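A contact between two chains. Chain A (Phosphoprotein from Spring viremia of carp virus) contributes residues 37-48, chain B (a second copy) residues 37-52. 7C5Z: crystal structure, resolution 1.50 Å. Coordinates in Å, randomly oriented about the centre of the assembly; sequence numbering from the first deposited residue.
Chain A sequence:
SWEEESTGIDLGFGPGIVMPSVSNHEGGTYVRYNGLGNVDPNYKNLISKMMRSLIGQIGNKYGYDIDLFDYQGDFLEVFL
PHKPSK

Chain A, residues 37-48: GNVDPNYKNLIS
Chain B, residues 37-52: GNVDPNYKNLISKMMR

Two copies of one tyrosine stack on each other while each hydroxyl reaches past its partner to the backbone just before the other chain's helix. The Tyr A43 and Tyr B43 rings form an offset stack, centroids 4.5 Å apart and planes at 13°; Tyr B43 CB makes a CH-pi contact over the Tyr A43 ring face, 3.7 Å from its centroid. Both tyrosines use chi1 m. Asp A40 N donates to Tyr B43 OH at 2.9 Å and Asp B40 N to Tyr A43 OH at 3.0 Å. The two bonds mirror each other, nearly linear, and occupy amides that precede the helical ladder. Val A39 CG1 packs 3.7 Å from Tyr B43 CE1, and Val B39 CG1 3.8 Å from Tyr A43 CE1.

Asp A40 and Asp B40 (both chi1 t; phi/psi -48/122° and -44/131°) are N-caps: Asp A40 OD1 accepts from Asn A42 N at 2.8 Å, Asp B40 OD1 weakly from Asn B42 N at 2.8 Å. The helices, from residue 41, run 30° from parallel, axes 10.8 Å at closest.

Register is like-with-like: CA atoms lie 7.2 Å apart at Tyr A43–Tyr B43 and 6.4 Å at Ile A47–Ile B47. One turn on, Ile A47 CG1 meets Ile B47 CG1 at 3.7 Å (both m, t). Ile A47 CD1 packs 3.8 Å from Leu B46 CD2; selenomethionine Met B51 CE adds to this apolar seam, 4.1 Å from Ile A47 CG2.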

ATOM      1  N   GLY A  37      -7.774   9.959  10.392  1.00 22.08           N
ATOM      2  CA  GLY A  37      -8.599  11.161  10.349  1.00 25.20           C
ATOM      3  C   GLY A  37      -7.827  12.458  10.146  1.00 26.46           C
ATOM      4  O   GLY A  37      -8.357  13.411   9.564  1.00 28.15           O
ATOM      5  N   ASN A  38      -6.588  12.529  10.624  1.00 24.02           N
ATOM      6  CA  ASN A  38      -5.805  13.757  10.510  1.00 28.43           C
ATOM      7  C   ASN A  38      -4.752  13.695   9.406  1.00 27.85           C
ATOM      8  O   ASN A  38      -3.948  14.628   9.268  1.00 30.62           O
ATOM      9  CB  ASN A  38      -5.170  14.094  11.855  1.00 29.86           C
ATOM     10  CG  ASN A  38      -6.179  14.684  12.822  1.00 39.37           C
ATOM     11  OD1 ASN A  38      -6.339  14.212  13.945  1.00 45.47           O
ATOM     12  ND2 ASN A  38      -6.893  15.710  12.367  1.00 40.61           N
ATOM     13  N   VAL A  39      -4.753  12.632   8.607  1.00 24.67           N
ATOM     14  CA  VAL A  39      -3.885  12.543   7.440  1.00 25.38           C
ATOM     15  C   VAL A  39      -4.356  13.546   6.393  1.00 25.59           C
ATOM     16  O   VAL A  39      -5.563  13.685   6.146  1.00 27.51           O
ATOM     17  CB  VAL A  39      -3.903  11.098   6.902  1.00 23.47           C
ATOM     18  CG1 VAL A  39      -3.340  11.004   5.487  1.00 26.72           C
ATOM     19  CG2 VAL A  39      -3.135  10.178   7.851  1.00 32.42           C
ATOM     20  N   ASP A  40      -3.409  14.269   5.788  1.00 22.63           N
ATOM     21  CA  ASP A  40      -3.710  15.148   4.666  1.00 21.30           C
ATOM     22  C   ASP A  40      -4.571  14.396   3.649  1.00 23.47           C
ATOM     23  O   ASP A  40      -4.149  13.343   3.150  1.00 21.43           O
ATOM     24  CB  ASP A  40      -2.396  15.627   4.032  1.00 22.84           C
ATOM     25  CG  ASP A  40      -2.595  16.587   2.861  1.00 28.70           C
ATOM     26  OD1 ASP A  40      -3.540  16.413   2.067  1.00 29.81           O
ATOM     27  OD2 ASP A  40      -1.773  17.521   2.714  1.00 25.94           O
ATOM     28  N   PRO A  41      -5.771  14.887   3.324  1.00 22.26           N
ATOM     29  CA  PRO A  41      -6.667  14.085   2.469  1.00 23.52           C
ATOM     30  C   PRO A  41      -6.118  13.861   1.076  1.00 23.55           C
ATOM     31  O   PRO A  41      -6.442  12.844   0.448  1.00 24.15           O
ATOM     32  CB  PRO A  41      -7.963  14.908   2.453  1.00 28.20           C
ATOM     33  CG  PRO A  41      -7.533  16.298   2.782  1.00 26.27           C
ATOM     34  CD  PRO A  41      -6.388  16.157   3.741  1.00 25.97           C
ATOM     35  N   ASN A  42      -5.286  14.772   0.567  1.00 22.24           N
ATOM     36  CA  ASN A  42      -4.624  14.535  -0.710  1.00 23.75           C
ATOM     37  C   ASN A  42      -3.731  13.303  -0.644  1.00 23.22           C
ATOM     38  O   ASN A  42      -3.691  12.504  -1.586  1.00 21.09           O
ATOM     39  CB  ASN A  42      -3.807  15.761  -1.109  1.00 23.27           C
ATOM     40  CG  ASN A  42      -4.664  16.995  -1.266  1.00 32.67           C
ATOM     41  OD1 ASN A  42      -4.585  17.934  -0.467  1.00 36.39           O
ATOM     42  ND2 ASN A  42      -5.497  16.998  -2.294  1.00 30.64           N
ATOM     43  N   TYR A  43      -3.019  13.120   0.462  1.00 21.83           N
ATOM     44  CA  TYR A  43      -2.189  11.931   0.589  1.00 17.97           C
ATOM     45  C   TYR A  43      -2.998  10.696   0.961  1.00 21.19           C
ATOM     46  O   TYR A  43      -2.636   9.588   0.552  1.00 19.35           O
ATOM     47  CB  TYR A  43      -1.078  12.174   1.602  1.00 19.87           C
ATOM     48  CG  TYR A  43       0.050  12.956   0.991  1.00 20.05           C
ATOM     49  CD1 TYR A  43       0.780  12.435  -0.066  1.00 23.21           C
ATOM     50  CD2 TYR A  43       0.372  14.237   1.445  1.00 20.36           C
ATOM     51  CE1 TYR A  43       1.810  13.145  -0.639  1.00 22.09           C
ATOM     52  CE2 TYR A  43       1.400  14.962   0.872  1.00 20.22           C
ATOM     53  CZ  TYR A  43       2.119  14.421  -0.171  1.00 21.89           C
ATOM     54  OH  TYR A  43       3.138  15.155  -0.735  1.00 21.26           O
ATOM     55  N   LYS A  44      -4.073  10.848   1.731  1.00 19.97           N
ATOM     56  CA  LYS A  44      -4.933   9.698   1.980  1.00 21.05           C
ATOM     57  C   LYS A  44      -5.486   9.142   0.674  1.00 20.13           C
ATOM     58  O   LYS A  44      -5.500   7.917   0.471  1.00 18.21           O
ATOM     59  CB  LYS A  44      -6.058  10.066   2.946  1.00 22.34           C
ATOM     60  CG  LYS A  44      -6.787   8.848   3.495  1.00 24.04           C
ATOM     61  CD  LYS A  44      -7.550   9.171   4.766  1.00 25.55           C
ATOM     62  CE  LYS A  44      -8.744  10.064   4.481  1.00 31.91           C
ATOM     63  NZ  LYS A  44      -9.894   9.321   3.894  1.00 34.23           N
ATOM     64  N   ASN A  45      -5.925  10.022  -0.230  1.00 22.13           N
ATOM     65  CA  ASN A  45      -6.440   9.568  -1.519  1.00 20.53           C
ATOM     66  C   ASN A  45      -5.348   8.904  -2.360  1.00 20.62           C
ATOM     67  O   ASN A  45      -5.612   7.905  -3.048  1.00 19.27           O
ATOM     68  CB  ASN A  45      -7.069  10.738  -2.277  1.00 20.79           C
ATOM     69  CG  ASN A  45      -8.374  11.207  -1.656  1.00 29.26           C
ATOM     70  OD1 ASN A  45      -9.043  10.464  -0.931  1.00 30.88           O
ATOM     71  ND2 ASN A  45      -8.746  12.456  -1.939  1.00 29.13           N
ATOM     72  N   LEU A  46      -4.123   9.434  -2.322  1.00 19.14           N
ATOM     73  CA  LEU A  46      -3.020   8.807  -3.043  1.00 17.95           C
ATOM     74  C   LEU A  46      -2.742   7.418  -2.490  1.00 20.72           C
ATOM     75  O   LEU A  46      -2.606   6.451  -3.251  1.00 19.19           O
ATOM     76  CB  LEU A  46      -1.763   9.676  -2.956  1.00 18.72           C
ATOM     77  CG  LEU A  46      -0.492   9.051  -3.527  1.00 17.57           C
ATOM     78  CD1 LEU A  46      -0.628   8.761  -5.017  1.00 25.29           C
ATOM     79  CD2 LEU A  46       0.702   9.983  -3.282  1.00 23.80           C
ATOM     80  N   ILE A  47      -2.696   7.296  -1.168  1.00 17.75           N
ATOM     81  CA  ILE A  47      -2.445   5.995  -0.551  1.00 20.99           C
ATOM     82  C   ILE A  47      -3.538   5.005  -0.924  1.00 20.58           C
ATOM     83  O   ILE A  47      -3.257   3.842  -1.241  1.00 18.33           O
ATOM     84  CB  ILE A  47      -2.303   6.160   0.972  1.00 19.08           C
ATOM     85  CG1 ILE A  47      -0.986   6.870   1.290  1.00 22.13           C
ATOM     86  CG2 ILE A  47      -2.381   4.803   1.689  1.00 21.06           C
ATOM     87  CD1 ILE A  47      -0.883   7.329   2.745  1.00 25.27           C
ATOM     88  N   SER A  48      -4.798   5.448  -0.912  1.00 18.24           N
ATOM     89  CA  SER A  48      -5.895   4.574  -1.288  1.00 18.26           C
ATOM     90  C   SER A  48      -5.733   4.086  -2.723  1.00 18.77           C
ATOM     91  O   SER A  48      -5.920   2.892  -2.998  1.00 18.28           O
ATOM     92  CB  SER A  48      -7.224   5.309  -1.094  1.00 21.46           C
ATOM     93  OG  SER A  48      -8.329   4.487  -1.455  1.00 24.23           O
TER
ATOM     94  N   GLY B  37       9.354  11.478  -6.006  1.00 31.45           N
ATOM     95  CA  GLY B  37      10.384  12.437  -5.635  1.00 36.58           C
ATOM     96  C   GLY B  37       9.837  13.689  -4.971  1.00 34.74           C
ATOM     97  O   GLY B  37      10.439  14.215  -4.033  1.00 45.07           O
ATOM     98  N   ASN B  38       8.696  14.189  -5.448  1.00 34.46           N
ATOM     99  CA  ASN B  38       8.118  15.415  -4.912  1.00 43.07           C
ATOM    100  C   ASN B  38       7.041  15.149  -3.866  1.00 38.99           C
ATOM    101  O   ASN B  38       6.173  16.001  -3.643  1.00 41.35           O
ATOM    102  CB  ASN B  38       7.562  16.284  -6.041  1.00 48.33           C
ATOM    103  CG  ASN B  38       8.609  17.212  -6.630  1.00 59.23           C
ATOM    104  OD1 ASN B  38       8.945  17.116  -7.809  1.00 65.17           O
ATOM    105  ND2 ASN B  38       9.137  18.114  -5.805  1.00 62.85           N
ATOM    106  N   VAL B  39       7.078  13.993  -3.226  1.00 31.94           N
ATOM    107  CA  VAL B  39       6.213  13.693  -2.092  1.00 25.77           C
ATOM    108  C   VAL B  39       6.859  14.239  -0.823  1.00 27.16           C
ATOM    109  O   VAL B  39       8.074  14.133  -0.631  1.00 28.58           O
ATOM    110  CB  VAL B  39       5.958  12.173  -2.005  1.00 26.62           C
ATOM    111  CG1 VAL B  39       5.326  11.788  -0.673  1.00 28.98           C
ATOM    112  CG2 VAL B  39       5.070  11.734  -3.163  1.00 28.10           C
ATOM    113  N   ASP B  40       6.042  14.881   0.025  1.00 25.39           N
ATOM    114  CA  ASP B  40       6.379  15.341   1.370  1.00 25.81           C
ATOM    115  C   ASP B  40       7.167  14.276   2.131  1.00 27.34           C
ATOM    116  O   ASP B  40       6.747  13.119   2.152  1.00 24.30           O
ATOM    117  CB  ASP B  40       5.068  15.685   2.086  1.00 25.39           C
ATOM    118  CG  ASP B  40       5.260  16.193   3.492  1.00 28.38           C
ATOM    119  OD1 ASP B  40       5.853  15.495   4.343  1.00 30.52           O
ATOM    120  OD2 ASP B  40       4.774  17.298   3.761  1.00 24.51           O
ATOM    121  N   PRO B  41       8.296  14.609   2.770  1.00 25.96           N
ATOM    122  CA  PRO B  41       9.071  13.555   3.463  1.00 28.19           C
ATOM    123  C   PRO B  41       8.287  12.764   4.510  1.00 27.80           C
ATOM    124  O   PRO B  41       8.454  11.539   4.600  1.00 25.88           O
ATOM    125  CB  PRO B  41      10.230  14.343   4.092  1.00 32.40           C
ATOM    126  CG  PRO B  41      10.410  15.517   3.179  1.00 34.92           C
ATOM    127  CD  PRO B  41       9.012  15.898   2.760  1.00 29.67           C
ATOM    128  N   ASN B  42       7.434  13.417   5.309  1.00 25.69           N
ATOM    129  CA  ASN B  42       6.655  12.675   6.298  1.00 25.72           C
ATOM    130  C   ASN B  42       5.703  11.701   5.618  1.00 23.81           C
ATOM    131  O   ASN B  42       5.450  10.601   6.127  1.00 24.79           O
ATOM    132  CB  ASN B  42       5.874  13.635   7.199  1.00 26.51           C
ATOM    133  CG  ASN B  42       6.761  14.333   8.193  1.00 40.09           C
ATOM    134  OD1 ASN B  42       7.678  13.731   8.742  1.00 42.02           O
ATOM    135  ND2 ASN B  42       6.505  15.616   8.420  1.00 39.26           N
ATOM    136  N   TYR B  43       5.162  12.087   4.462  1.00 20.46           N
ATOM    137  CA  TYR B  43       4.209  11.217   3.794  1.00 21.46           C
ATOM    138  C   TYR B  43       4.901  10.180   2.931  1.00 23.75           C
ATOM    139  O   TYR B  43       4.330   9.105   2.710  1.00 21.99           O
ATOM    140  CB  TYR B  43       3.206  12.056   3.002  1.00 22.61           C
ATOM    141  CG  TYR B  43       2.181  12.647   3.932  1.00 23.26           C
ATOM    142  CD1 TYR B  43       1.011  11.962   4.240  1.00 22.54           C
ATOM    143  CD2 TYR B  43       2.414  13.862   4.559  1.00 22.56           C
ATOM    144  CE1 TYR B  43       0.072  12.499   5.125  1.00 23.51           C
ATOM    145  CE2 TYR B  43       1.497  14.403   5.439  1.00 23.82           C
ATOM    146  CZ  TYR B  43       0.333  13.722   5.721  1.00 23.21           C
ATOM    147  OH  TYR B  43      -0.574  14.273   6.590  1.00 24.75           O
ATOM    148  N   LYS B  44       6.128  10.449   2.466  1.00 21.75           N
ATOM    149  CA  LYS B  44       6.893   9.365   1.850  1.00 22.54           C
ATOM    150  C   LYS B  44       7.094   8.232   2.843  1.00 23.42           C
ATOM    151  O   LYS B  44       6.943   7.050   2.493  1.00 22.76           O
ATOM    152  CB  LYS B  44       8.245   9.873   1.330  1.00 26.57           C
ATOM    153  CG  LYS B  44       8.815   9.017   0.203  1.00 36.13           C
ATOM    154  CD  LYS B  44      10.128   9.572  -0.336  1.00 41.77           C
ATOM    155  CE  LYS B  44       9.946  10.957  -0.939  1.00 42.93           C
ATOM    156  NZ  LYS B  44      11.181  11.431  -1.628  1.00 45.65           N
ATOM    157  N   ASN B  45       7.375   8.572   4.104  1.00 22.34           N
ATOM    158  CA  ASN B  45       7.513   7.544   5.132  1.00 24.47           C
ATOM    159  C   ASN B  45       6.190   6.815   5.359  1.00 24.19           C
ATOM    160  O   ASN B  45       6.151   5.580   5.411  1.00 23.07           O
ATOM    161  CB  ASN B  45       8.018   8.163   6.436  1.00 27.53           C
ATOM    162  CG  ASN B  45       8.258   7.124   7.514  1.00 39.02           C
ATOM    163  OD1 ASN B  45       9.138   6.273   7.387  1.00 47.52           O
ATOM    164  ND2 ASN B  45       7.469   7.184   8.580  1.00 43.29           N
ATOM    165  N   LEU B  46       5.087   7.559   5.473  1.00 21.19           N
ATOM    166  CA  LEU B  46       3.786   6.925   5.674  1.00 21.41           C
ATOM    167  C   LEU B  46       3.423   6.005   4.514  1.00 21.56           C
ATOM    168  O   LEU B  46       2.901   4.905   4.732  1.00 21.33           O
ATOM    169  CB  LEU B  46       2.701   7.988   5.864  1.00 21.73           C
ATOM    170  CG  LEU B  46       1.272   7.464   6.078  1.00 20.95           C
ATOM    171  CD1 LEU B  46       1.194   6.628   7.343  1.00 21.93           C
ATOM    172  CD2 LEU B  46       0.242   8.608   6.122  1.00 23.07           C
ATOM    173  N   ILE B  47       3.665   6.442   3.271  1.00 19.36           N
ATOM    174  CA  ILE B  47       3.346   5.591   2.125  1.00 21.25           C
ATOM    175  C   ILE B  47       4.120   4.282   2.210  1.00 21.62           C
ATOM    176  O   ILE B  47       3.570   3.194   1.996  1.00 20.35           O
ATOM    177  CB  ILE B  47       3.646   6.328   0.811  1.00 21.36           C
ATOM    178  CG1 ILE B  47       2.611   7.426   0.567  1.00 25.53           C
ATOM    179  CG2 ILE B  47       3.686   5.341  -0.359  1.00 24.54           C
ATOM    180  CD1 ILE B  47       3.056   8.472  -0.439  1.00 27.40           C
ATOM    181  N   SER B  48       5.412   4.375   2.522  1.00 19.43           N
ATOM    182  CA  SER B  48       6.247   3.178   2.584  1.00 21.21           C
ATOM    183  C   SER B  48       5.789   2.242   3.698  1.00 22.55           C
ATOM    184  O   SER B  48       5.675   1.023   3.490  1.00 21.27           O
ATOM    185  CB  SER B  48       7.712   3.582   2.770  1.00 25.43           C
ATOM    186  OG  SER B  48       8.571   2.457   2.688  1.00 34.75           O
ATOM    187  N   LYS B  49       5.479   2.792   4.877  1.00 21.21           N
ATOM    188  CA  LYS B  49       5.052   1.964   6.003  1.00 22.71           C
ATOM    189  C   LYS B  49       3.691   1.319   5.754  1.00 21.19           C
ATOM    190  O   LYS B  49       3.449   0.176   6.169  1.00 20.15           O
ATOM    191  CB  LYS B  49       5.015   2.807   7.278  1.00 23.65           C
ATOM    192  CG  LYS B  49       6.369   3.306   7.729  1.00 31.57           C
ATOM    193  CD  LYS B  49       7.235   2.169   8.228  1.00 32.39           C
ATOM    194  CE  LYS B  49       8.563   2.693   8.763  1.00 40.75           C
ATOM    195  NZ  LYS B  49       8.386   3.394  10.064  1.00 45.36           N
HETATM  196  N   MSE B  50       2.782   2.038   5.106  1.00 18.27           N
HETATM  197  CA  MSE B  50       1.484   1.482   4.775  1.00 21.39           C
HETATM  198  C   MSE B  50       1.618   0.345   3.776  1.00 20.64           C
HETATM  199  O   MSE B  50       1.018  -0.722   3.968  1.00 18.85           O
HETATM  200  CB  MSE B  50       0.569   2.566   4.199  1.00 24.99           C
HETATM  201  CG  MSE B  50      -0.080   3.494   5.212  1.00 43.03           C
HETATM  202 SE   MSE B  50      -1.642   2.732   6.107  1.00 82.10          SE
HETATM  203  CE  MSE B  50      -2.027   1.236   4.902  1.00 72.71           C
HETATM  204  N   MSE B  51       2.399   0.557   2.710  1.00 19.86           N
HETATM  205  CA  MSE B  51       2.589  -0.523   1.739  1.00 22.60           C
HETATM  206  C   MSE B  51       3.287  -1.718   2.350  1.00 19.02           C
HETATM  207  O   MSE B  51       2.895  -2.862   2.068  1.00 19.54           O
HETATM  208  CB  MSE B  51       3.366  -0.064   0.497  1.00 23.87           C
HETATM  209  CG  MSE B  51       2.783   1.118  -0.224  1.00 24.67           C
HETATM  210 SE   MSE B  51       1.039   0.695  -1.015  1.00 48.71          SE
HETATM  211  CE  MSE B  51       0.148   2.298  -0.410  1.00 42.78           C
ATOM    212  N   ARG B  52       4.276  -1.475   3.215  1.00 17.85           N
ATOM    213  CA  ARG B  52       4.967  -2.587   3.866  1.00 19.09           C
ATOM    214  C   ARG B  52       4.018  -3.389   4.751  1.00 20.23           C
ATOM    215  O   ARG B  52       4.038  -4.629   4.755  1.00 19.73           O
ATOM    216  CB  ARG B  52       6.147  -2.080   4.690  1.00 23.27           C
ATOM    217  CG  ARG B  52       7.145  -3.177   5.034  1.00 33.86           C
ATOM    218  CD  ARG B  52       8.428  -2.623   5.659  1.00 34.04           C
ATOM    219  NE  ARG B  52       9.191  -1.757   4.760  1.00 39.20           N
ATOM    220  CZ  ARG B  52      10.072  -2.196   3.861  1.00 38.89           C
ATOM    221  NH1 ARG B  52      10.287  -3.498   3.713  1.00 35.75           N
ATOM    222  NH2 ARG B  52      10.728  -1.336   3.097  1.00 40.70           N
TER